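Local coordinates for protein putative tagatose-6-phosphate ketose/aldose isomerase (Escherichia coli, PDB 3C3J) that is probably an isomerase of the SIS-domain family, with two such domains in one chain, at residues Arg198-Arg203 against Pro329-Ile334; Lys51-Ile56 against Pro101-Leu106; Tyr221-Arg226 against Gln304-Ile309. All blocks are in the same frame, centred on the assembly; numbering follows the deposited sequence.

In the fold
The three contacts illustrate how chemistry follows position in a two-domain alpha/beta protein. Contact 2 joins neighbouring parallel strands of the N-terminal SIS sheet and is partly buried, its main-chain bonds backed by leucines and by an arginine-histidine stack where the strands begin. Contact 3, at the matching end of the C-terminal sheet, is a surface contact without any hydrogen bond between its segments; it links the loop before strand 226-231 to the start of strand 307-312, with strand 276-281 between them. Contact 1, partly buried like contact 2, lies nearest the middle of the chain, about 17 Å from centre to centre; it ties helix 198-210 to a loop through charged groups and an aromatic face.

Contact 1 of 3, residues Arg198-Arg203 against Pro329-Ile334; sequences RDVADR and PSRHFI
Asp199 and Arg331 form a salt bridge through a single hydrogen bond: Arg331 NE donates to Asp199 OD2 at 2.7 Å, with an N-H...O angle of 163°. The acceptor lies at the edge of the guanidinium, practically in its plane, and offers its anti lone pair; the carboxylate plane is turned 65° from the guanidinium. The other nitrogens of Arg331 are engaged as well, NH1 with His332 O at 3.0 Å and with Glu337, NH2 with Thr196 O. Phe333 CE1 sits over the centre of one face of this group.

The second arginine comes from the helix. Arg203, with CG anti to the backbone N (chi1 -162°) and the chain extended on to NE, slides past Phe333 in the opposite direction and brings CZ to 4.4 Å from the centroid of the Phe333 ring, almost straight above it. This is a cation-pi contact with the planes steeply inclined; NH1 reaches down to 3.3 Å from Phe333 CD2. Arg203 NE is held by Pro328 O, and a water weakly bound to Arg203 NH2 donates to Arg331 O.

Packing completes the contact. Asp199 O lies in the plane of the Phe333 ring, 3.4 Å from CZ, while Val200 CG2 touches Phe333 CE2 at 3.7 Å. Helix 335-356 adds Phe340 against Val200 and Cys341 against Phe333.

Chemically, then, the loop leading into helix 335-356 is fastened to helix 198-210 twice, by charge at Asp199 and by a ring face that probably helps to accommodate the largely buried charge of Arg203.

Contact 2 of 3, residues Lys51-Ile56 against Pro101-Leu106; sequences KENLRI and PAHPLL
Arg55 and Leu106 carry the main-chain bonds that join these strands. Arg55 N donates to Pro104 O at 3.0 Å, and Arg55 O takes the N-H of Leu106 at 2.8 Å, so both polar backbone atoms of Arg55 are spent on the same neighbouring segment, 101-106. The two bridges, Arg55 with Leu105 and Ile56 with Leu106, are parallel. CA-H...O contacts supplement them: Leu105 CA approaches Arg55 O, and Ile56 CA approaches Leu106 O. Leu105 turns its own backbone bonds to Glu132 and Tyr134, whereas Ile56 turns to Asn82 and Ser84; Leu106 has a further backbone bond with Ile57.

Before the strand begins, Lys51 to Leu54 make a type I turn, closed by Leu54 N on Lys51 O; Lys51 NZ pairs with Glu132. The Arg55 chain bends at chi2 (54°), which sets CD near His103 CB and CD2. Farther out, Arg55 NH1 donates to Asn53 O at 2.9 Å, from above the carbonyl plane, yet the oxygen stays near the guanidinium plane. That bond helps to fix the group's rotation as it lies flat on His103, the centres 3.6 Å apart and the planes only 7° from parallel. Nearby, Asn53 ND2 gives a hydrogen to a water at 2.6 Å, which in turn donates to Ala102 O at 3.2 Å. The Asn53 amide also crosses Pro104, ND2 coming 3.4 Å from Pro104 CD.

On the apolar side, Leu54 CD1 packs against Pro104 CB and Leu106 CB, and Leu45 and Leu49 of helix 23-49 cover this surface. Asn82 and Glu52 of the second subunit pack on Arg55 and His103 respectively. Adjacent parallel strands 55-59 and 105-111 are characteristic of the three-layer alpha/beta/alpha fold of a SIS domain, with its flavodoxin-like strand order 2-1-3-4-5.

Contact 3 of 3, residues Tyr221-Arg226 against Gln304-Ile309; sequences YAPWKR and QAMRVI
Met306, a selenomethionine in this crystal, reaches across to Ala222, Pro223 and Trp224 at the strand-start end of the parallel sheet of an alpha/beta/alpha SIS domain. The segments run into the first residues of strands 226-231 and 307-312, which flank strand 276-281 in that sheet. From CB, which points toward the opposite loop, the side chain runs out extended: CG is anti to the backbone N (chi1 -178°), and the next torsion, which places the selenium, is anti too. The selenium does most of the touching. It lies 3.5 Å from Trp224 N, with Trp224 CB and Ala222 CB each at 3.9 Å, and stands obliquely to the indole, 5.2 Å from the centroid of its six-membered ring, a Met-aromatic contact. The chain then bends at chi3 (-85°), which carries CE to Pro223, 3.9 Å from CG and 3.8 Å from the carbonyl O.

Pro223 centres an inverse gamma turn, whose weak Trp224 N to Ala222 O bond sits beside the selenium. Arg307 contributes from the neighbouring position: one face of its guanidinium receives the rim of the Trp224 ring, with the planes 79° apart. Leu277 of the intervening strand packs against both Trp224 and Arg307. At the end of the arginine, NH1 stands 3.8 Å from Trp224 CH2, while NH2 lies 3.8 Å from the methyl CB of Ala222.

Contact 1 of 3, residues Arg198-Arg203 against Pro329-Ile334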
loop_
_atom_site.group_PDB
_atom_site.type_symbol
_atom_site.label_atom_id
_atom_site.label_comp_id
_atom_site.label_asym_id
_atom_site.label_seq_id
_atom_site.Cartn_x
_atom_site.Cartn_y
_atom_site.Cartn_z
ATOM N N ARG A 198 25.599 -11.710 10.256
ATOM C CA ARG A 198 25.678 -12.979 11.011
ATOM C C ARG A 198 24.889 -12.926 12.316
ATOM O O ARG A 198 24.396 -13.946 12.769
ATOM C CB ARG A 198 27.135 -13.382 11.289
ATOM C CG ARG A 198 27.865 -13.831 10.049
ATOM C CD ARG A 198 29.342 -13.999 10.306
ATOM N NE ARG A 198 30.058 -14.126 9.047
ATOM C CZ ARG A 198 30.287 -15.277 8.422
ATOM N NH1 ARG A 198 29.873 -16.430 8.943
ATOM N NH2 ARG A 198 30.928 -15.263 7.262
ATOM N N ASP A 199 24.761 -11.755 12.929
ATOM C CA ASP A 199 23.912 -11.634 14.138
ATOM C C ASP A 199 22.442 -11.876 13.787
ATOM O O ASP A 199 21.683 -12.400 14.597
ATOM C CB ASP A 199 24.071 -10.269 14.799
ATOM C CG ASP A 199 25.511 -9.989 15.238
ATOM O OD1 ASP A 199 26.248 -10.953 15.522
ATOM O OD2 ASP A 199 25.920 -8.803 15.288
ATOM N N VAL A 200 22.040 -11.481 12.572
ATOM C CA VAL A 200 20.644 -11.645 12.150
ATOM C C VAL A 200 20.391 -13.116 11.817
ATOM O O VAL A 200 19.392 -13.698 12.256
ATOM C CB VAL A 200 20.287 -10.683 10.962
ATOM C CG1 VAL A 200 18.828 -10.855 10.523
ATOM C CG2 VAL A 200 20.576 -9.221 11.342
ATOM N N ALA A 201 21.307 -13.717 11.064
ATOM C CA ALA A 201 21.266 -15.136 10.755
ATOM C C ALA A 201 21.277 -15.946 12.046
ATOM O O ALA A 201 20.501 -16.869 12.188
ATOM C CB ALA A 201 22.468 -15.531 9.849
ATOM N N ASP A 202 22.155 -15.592 12.980
ATOM C CA ASP A 202 22.216 -16.282 14.291
ATOM C C ASP A 202 20.874 -16.220 15.058
ATOM O O ASP A 202 20.416 -17.198 15.611
ATOM C CB ASP A 202 23.297 -15.666 15.201
ATOM C CG ASP A 202 24.743 -16.052 14.810
ATOM O OD1 ASP A 202 24.959 -16.895 13.906
ATOM O OD2 ASP A 202 25.684 -15.484 15.431
ATOM N N ARG A 203 20.263 -15.043 15.088
ATOM C CA ARG A 203 19.037 -14.852 15.817
ATOM C C ARG A 203 17.893 -15.584 15.158
ATOM O O ARG A 203 17.107 -16.207 15.831
ATOM C CB ARG A 203 18.717 -13.378 15.948
ATOM C CG ARG A 203 17.725 -13.076 17.024
ATOM C CD ARG A 203 17.380 -11.605 16.967
ATOM N NE ARG A 203 16.925 -11.112 18.244
ATOM C CZ ARG A 203 16.676 -9.834 18.479
ATOM N NH1 ARG A 203 16.802 -8.938 17.506
ATOM N NH2 ARG A 203 16.301 -9.448 19.677
ATOM N N PRO A 329 17.801 -13.248 22.724
ATOM C CA PRO A 329 18.694 -12.131 22.989
ATOM C C PRO A 329 19.686 -11.919 21.881
ATOM O O PRO A 329 20.202 -12.885 21.308
ATOM C CB PRO A 329 19.427 -12.550 24.279
ATOM C CG PRO A 329 18.519 -13.517 24.914
ATOM C CD PRO A 329 17.915 -14.282 23.769
ATOM N N SER A 330 19.944 -10.650 21.588
ATOM C CA SER A 330 20.954 -10.239 20.623
ATOM C C SER A 330 21.321 -8.790 20.860
ATOM O O SER A 330 20.716 -8.103 21.707
ATOM C CB SER A 330 20.412 -10.373 19.200
ATOM O OG SER A 330 19.353 -9.429 18.993
ATOM N N ARG A 331 22.260 -8.293 20.066
ATOM C CA ARG A 331 22.505 -6.853 20.017
ATOM C C ARG A 331 21.251 -6.107 19.528
ATOM O O ARG A 331 20.284 -6.724 19.057
ATOM C CB ARG A 331 23.648 -6.539 19.077
ATOM C CG ARG A 331 23.343 -6.923 17.616
ATOM C CD ARG A 331 24.190 -6.164 16.690
ATOM N NE ARG A 331 24.179 -6.721 15.338
ATOM C CZ ARG A 331 23.371 -6.317 14.353
ATOM N NH1 ARG A 331 22.475 -5.353 14.539
ATOM N NH2 ARG A 331 23.480 -6.875 13.166
ATOM N N HIS A 332 21.278 -4.783 19.638
ATOM C CA HIS A 332 20.166 -3.966 19.107
ATOM C C HIS A 332 20.117 -4.185 17.599
ATOM O O HIS A 332 21.161 -4.169 16.942
ATOM C CB HIS A 332 20.372 -2.477 19.395
ATOM C CG HIS A 332 19.281 -1.613 18.854
ATOM N ND1 HIS A 332 19.406 -0.919 17.672
ATOM C CD2 HIS A 332 18.023 -1.375 19.299
ATOM C CE1 HIS A 332 18.282 -0.266 17.423
ATOM N NE2 HIS A 332 17.429 -0.515 18.399
ATOM N N PHE A 333 18.920 -4.447 17.082
ATOM C CA PHE A 333 18.663 -4.552 15.655
ATOM C C PHE A 333 17.856 -3.326 15.219
ATOM O O PHE A 333 16.972 -2.860 15.938
ATOM C CB PHE A 333 17.799 -5.789 15.330
ATOM C CG PHE A 333 18.546 -7.099 15.223
ATOM C CD1 PHE A 333 19.758 -7.317 15.873
ATOM C CD2 PHE A 333 17.962 -8.167 14.517
ATOM C CE1 PHE A 333 20.403 -8.543 15.780
ATOM C CE2 PHE A 333 18.577 -9.395 14.441
ATOM C CZ PHE A 333 19.808 -9.589 15.086
ATOM N N ILE A 334 18.122 -2.834 14.022
ATOM C CA ILE A 334 17.275 -1.829 13.412
ATOM C C ILE A 334 16.071 -2.527 12.741
ATOM O O ILE A 334 16.036 -3.768 12.641
ATOM C CB ILE A 334 18.053 -0.945 12.425
ATOM C CG1 ILE A 334 18.633 -1.762 11.268
ATOM C CG2 ILE A 334 19.177 -0.147 13.151
ATOM C CD1 ILE A 334 19.343 -0.897 10.179
HETATM O O HOH W 1 17.845 -6.957 20.575
#

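Contact 2 of 3, residues Lys51-Ile56 against Pro101-Leu106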
loop_
_atom_site.group_PDB
_atom_site.type_symbol
_atom_site.label_atom_id
_atom_site.label_comp_id
_atom_site.label_asym_id
_atom_site.label_seq_id
_atom_site.Cartn_x
_atom_site.Cartn_y
_atom_site.Cartn_z
ATOM N N LYS A 51 25.504 10.353 -9.653
ATOM C CA LYS A 51 24.530 11.188 -10.363
ATOM C C LYS A 51 23.477 11.723 -9.383
ATOM O O LYS A 51 22.640 10.974 -8.872
ATOM C CB LYS A 51 23.857 10.404 -11.486
ATOM C CG LYS A 51 24.806 9.831 -12.514
ATOM C CD LYS A 51 24.124 8.895 -13.473
ATOM C CE LYS A 51 25.134 8.246 -14.397
ATOM N NZ LYS A 51 25.752 9.242 -15.321
ATOM N N GLU A 52 23.558 13.023 -9.120
ATOM C CA GLU A 52 22.640 13.755 -8.244
ATOM C C GLU A 52 21.163 13.420 -8.474
ATOM O O GLU A 52 20.393 13.218 -7.519
ATOM C CB GLU A 52 22.860 15.272 -8.462
ATOM C CG GLU A 52 21.695 16.217 -8.011
ATOM C CD GLU A 52 21.442 17.420 -8.964
ATOM O OE1 GLU A 52 22.418 18.102 -9.390
ATOM O OE2 GLU A 52 20.248 17.696 -9.270
ATOM N N ASN A 53 20.776 13.398 -9.747
ATOM C CA ASN A 53 19.383 13.263 -10.128
ATOM C C ASN A 53 18.910 11.804 -10.343
ATOM O O ASN A 53 17.796 11.591 -10.810
ATOM C CB ASN A 53 19.122 14.101 -11.386
ATOM C CG ASN A 53 20.109 13.791 -12.545
ATOM O OD1 ASN A 53 21.156 13.143 -12.354
ATOM N ND2 ASN A 53 19.775 14.286 -13.759
ATOM N N LEU A 54 19.749 10.821 -10.007
ATOM C CA LEU A 54 19.391 9.412 -10.169
ATOM C C LEU A 54 18.153 9.060 -9.356
ATOM O O LEU A 54 18.047 9.419 -8.177
ATOM C CB LEU A 54 20.549 8.494 -9.762
ATOM C CG LEU A 54 20.342 6.980 -9.854
ATOM C CD1 LEU A 54 20.267 6.536 -11.288
ATOM C CD2 LEU A 54 21.445 6.217 -9.059
ATOM N N ARG A 55 17.213 8.380 -10.013
ATOM C CA ARG A 55 16.106 7.680 -9.333
ATOM C C ARG A 55 16.461 6.201 -9.238
ATOM O O ARG A 55 16.985 5.612 -10.198
ATOM C CB ARG A 55 14.800 7.847 -10.101
ATOM C CG ARG A 55 14.011 9.093 -9.742
ATOM C CD ARG A 55 14.800 10.374 -9.852
ATOM N NE ARG A 55 14.016 11.528 -9.376
ATOM C CZ ARG A 55 14.509 12.753 -9.157
ATOM N NH1 ARG A 55 15.784 13.032 -9.380
ATOM N NH2 ARG A 55 13.708 13.718 -8.713
ATOM N N ILE A 56 16.174 5.594 -8.098
ATOM C CA ILE A 56 16.404 4.170 -7.919
ATOM C C ILE A 56 15.046 3.565 -7.573
ATOM O O ILE A 56 14.440 3.938 -6.590
ATOM C CB ILE A 56 17.425 3.853 -6.817
ATOM C CG1 ILE A 56 18.757 4.611 -7.012
ATOM C CG2 ILE A 56 17.667 2.354 -6.737
ATOM C CD1 ILE A 56 19.725 4.413 -5.872
ATOM N N PRO A 101 11.086 10.127 -17.748
ATOM C CA PRO A 101 12.073 10.279 -18.804
ATOM C C PRO A 101 13.133 11.372 -18.584
ATOM O O PRO A 101 14.109 11.420 -19.327
ATOM C CB PRO A 101 11.218 10.596 -20.043
ATOM C CG PRO A 101 9.861 10.127 -19.707
ATOM C CD PRO A 101 9.731 10.435 -18.238
ATOM N N ALA A 102 12.938 12.236 -17.592
ATOM C CA ALA A 102 13.784 13.409 -17.389
ATOM C C ALA A 102 14.977 13.170 -16.476
ATOM O O ALA A 102 15.815 14.075 -16.345
ATOM C CB ALA A 102 12.940 14.571 -16.811
ATOM N N HIS A 103 15.042 11.999 -15.837
ATOM C CA HIS A 103 16.116 11.662 -14.900
ATOM C C HIS A 103 16.708 10.299 -15.233
ATOM O O HIS A 103 16.006 9.447 -15.792
ATOM C CB HIS A 103 15.610 11.580 -13.458
ATOM C CG HIS A 103 14.928 12.815 -12.980
ATOM N ND1 HIS A 103 15.548 14.041 -12.940
ATOM C CD2 HIS A 103 13.676 13.009 -12.511
ATOM C CE1 HIS A 103 14.701 14.942 -12.481
ATOM N NE2 HIS A 103 13.564 14.337 -12.192
ATOM N N PRO A 104 17.967 10.064 -14.834
ATOM C CA PRO A 104 18.471 8.713 -14.971
ATOM C C PRO A 104 17.727 7.790 -14.000
ATOM O O PRO A 104 17.165 8.250 -12.995
ATOM C CB PRO A 104 19.974 8.823 -14.620
ATOM C CG PRO A 104 20.278 10.302 -14.538
ATOM C CD PRO A 104 18.974 10.968 -14.228
ATOM N N LEU A 105 17.671 6.515 -14.349
ATOM C CA LEU A 105 17.037 5.503 -13.517
ATOM C C LEU A 105 17.937 4.289 -13.324
ATOM O O LEU A 105 18.545 3.793 -14.271
ATOM C CB LEU A 105 15.739 5.046 -14.182
ATOM C CG LEU A 105 14.985 3.861 -13.575
ATOM C CD1 LEU A 105 14.535 4.135 -12.135
ATOM C CD2 LEU A 105 13.788 3.470 -14.419
ATOM N N LEU A 106 17.964 3.771 -12.099
ATOM C CA LEU A 106 18.532 2.479 -11.801
ATOM C C LEU A 106 17.357 1.623 -11.334
ATOM O O LEU A 106 16.739 1.928 -10.310
ATOM C CB LEU A 106 19.586 2.565 -10.697
ATOM C CG LEU A 106 20.150 1.219 -10.206
ATOM C CD1 LEU A 106 20.728 0.372 -11.367
ATOM C CD2 LEU A 106 21.178 1.404 -9.058
HETATM O O HOH W 2 17.370 15.341 -13.847
#

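Contact 3 of 3, residues Tyr221-Arg226 against Gln304-Ile309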
loop_
_atom_site.group_PDB
_atom_site.type_symbol
_atom_site.label_atom_id
_atom_site.label_comp_id
_atom_site.label_asym_id
_atom_site.label_seq_id
_atom_site.Cartn_x
_atom_site.Cartn_y
_atom_site.Cartn_z
ATOM N N TYR A 221 -3.313 -23.353 17.109
ATOM C CA TYR A 221 -4.369 -23.823 16.203
ATOM C C TYR A 221 -5.801 -23.453 16.627
ATOM O O TYR A 221 -6.749 -24.214 16.383
ATOM C CB TYR A 221 -4.266 -25.335 16.021
ATOM C CG TYR A 221 -2.911 -25.804 15.511
ATOM C CD1 TYR A 221 -2.474 -25.470 14.227
ATOM C CD2 TYR A 221 -2.084 -26.606 16.300
ATOM C CE1 TYR A 221 -1.251 -25.910 13.749
ATOM C CE2 TYR A 221 -0.866 -27.038 15.845
ATOM C CZ TYR A 221 -0.449 -26.693 14.562
ATOM O OH TYR A 221 0.753 -27.128 14.089
ATOM N N ALA A 222 -5.972 -22.286 17.223
ATOM C CA ALA A 222 -7.303 -21.788 17.585
ATOM C C ALA A 222 -8.165 -21.547 16.347
ATOM O O ALA A 222 -7.652 -21.340 15.248
ATOM C CB ALA A 222 -7.192 -20.515 18.433
ATOM N N PRO A 223 -9.494 -21.572 16.511
ATOM C CA PRO A 223 -10.375 -21.460 15.359
ATOM C C PRO A 223 -10.582 -20.000 14.881
ATOM O O PRO A 223 -11.710 -19.557 14.654
ATOM C CB PRO A 223 -11.662 -22.085 15.873
ATOM C CG PRO A 223 -11.660 -21.763 17.357
ATOM C CD PRO A 223 -10.235 -21.754 17.776
ATOM N N TRP A 224 -9.492 -19.267 14.704
ATOM C CA TRP A 224 -9.601 -17.925 14.141
ATOM C C TRP A 224 -10.020 -18.000 12.669
ATOM O O TRP A 224 -9.720 -18.979 11.974
ATOM C CB TRP A 224 -8.295 -17.128 14.309
ATOM C CG TRP A 224 -7.080 -17.955 14.289
ATOM C CD1 TRP A 224 -6.661 -18.759 13.281
ATOM C CD2 TRP A 224 -6.138 -18.100 15.343
ATOM N NE1 TRP A 224 -5.506 -19.386 13.629
ATOM C CE2 TRP A 224 -5.156 -19.000 14.893
ATOM C CE3 TRP A 224 -6.020 -17.547 16.619
ATOM C CZ2 TRP A 224 -4.067 -19.366 15.669
ATOM C CZ3 TRP A 224 -4.940 -17.916 17.400
ATOM C CH2 TRP A 224 -3.982 -18.817 16.924
ATOM N N LYS A 225 -10.749 -16.974 12.237
ATOM C CA LYS A 225 -11.213 -16.799 10.865
ATOM C C LYS A 225 -10.543 -15.602 10.167
ATOM O O LYS A 225 -10.648 -15.439 8.943
ATOM C CB LYS A 225 -12.706 -16.506 10.873
ATOM C CG LYS A 225 -13.557 -17.627 11.472
ATOM C CD LYS A 225 -13.784 -18.741 10.488
ATOM C CE LYS A 225 -14.958 -19.644 10.944
ATOM N NZ LYS A 225 -16.225 -18.866 11.146
ATOM N N ARG A 226 -9.920 -14.740 10.952
ATOM C CA ARG A 226 -9.222 -13.566 10.410
ATOM C C ARG A 226 -7.907 -13.433 11.124
ATOM O O ARG A 226 -7.815 -13.677 12.334
ATOM C CB ARG A 226 -10.028 -12.289 10.610
ATOM C CG ARG A 226 -11.422 -12.342 9.983
ATOM C CD ARG A 226 -12.208 -11.069 10.218
ATOM N NE ARG A 226 -13.447 -11.051 9.435
ATOM C CZ ARG A 226 -14.335 -10.049 9.438
ATOM N NH1 ARG A 226 -15.424 -10.136 8.691
ATOM N NH2 ARG A 226 -14.136 -8.967 10.176
ATOM N N GLN A 304 -11.394 -7.544 22.381
ATOM C CA GLN A 304 -12.393 -8.029 21.438
ATOM C C GLN A 304 -11.883 -9.089 20.463
ATOM O O GLN A 304 -12.657 -9.914 19.986
ATOM C CB GLN A 304 -13.122 -6.865 20.753
ATOM C CG GLN A 304 -12.477 -6.253 19.548
ATOM C CD GLN A 304 -12.888 -4.781 19.349
ATOM O OE1 GLN A 304 -13.528 -4.180 20.231
ATOM N NE2 GLN A 304 -12.504 -4.193 18.210
ATOM N N ALA A 305 -10.585 -9.077 20.182
ATOM C CA ALA A 305 -9.962 -10.108 19.355
ATOM C C ALA A 305 -9.978 -11.461 20.073
ATOM O O ALA A 305 -9.977 -11.513 21.305
ATOM C CB ALA A 305 -8.527 -9.719 19.014
HETATM N N MSE A 306 -9.988 -12.547 19.305
HETATM C CA MSE A 306 -9.754 -13.874 19.865
HETATM C C MSE A 306 -8.420 -13.925 20.575
HETATM O O MSE A 306 -8.311 -14.530 21.636
HETATM C CB MSE A 306 -9.776 -14.941 18.776
HETATM C CG MSE A 306 -9.575 -16.385 19.276
HETATM SE SE MSE A 306 -9.898 -17.712 17.836
HETATM C CE MSE A 306 -11.862 -17.891 18.014
ATOM N N ARG A 307 -7.397 -13.310 19.968
ATOM C CA ARG A 307 -6.048 -13.279 20.535
ATOM C C ARG A 307 -5.255 -12.104 19.971
ATOM O O ARG A 307 -5.360 -11.825 18.774
ATOM C CB ARG A 307 -5.299 -14.586 20.230
ATOM C CG ARG A 307 -4.070 -14.802 21.107
ATOM C CD ARG A 307 -3.508 -16.209 21.010
ATOM N NE ARG A 307 -4.504 -17.213 21.401
ATOM C CZ ARG A 307 -4.403 -18.525 21.195
ATOM N NH1 ARG A 307 -3.325 -19.046 20.612
ATOM N NH2 ARG A 307 -5.392 -19.335 21.583
ATOM N N VAL A 308 -4.476 -11.445 20.833
ATOM C CA VAL A 308 -3.547 -10.379 20.447
ATOM C C VAL A 308 -2.154 -10.817 20.872
ATOM O O VAL A 308 -1.908 -11.035 22.056
ATOM C CB VAL A 308 -3.872 -9.020 21.080
ATOM C CG1 VAL A 308 -2.842 -7.920 20.607
ATOM C CG2 VAL A 308 -5.324 -8.585 20.743
ATOM N N ILE A 309 -1.246 -10.968 19.899
ATOM C CA ILE A 309 0.131 -11.410 20.151
ATOM C C ILE A 309 1.083 -10.280 19.772
ATOM O O ILE A 309 1.031 -9.787 18.663
ATOM C CB ILE A 309 0.500 -12.665 19.316
ATOM C CG1 ILE A 309 -0.422 -13.836 19.628
ATOM C CG2 ILE A 309 1.957 -13.091 19.518
ATOM C CD1 ILE A 309 -0.105 -15.059 18.791
#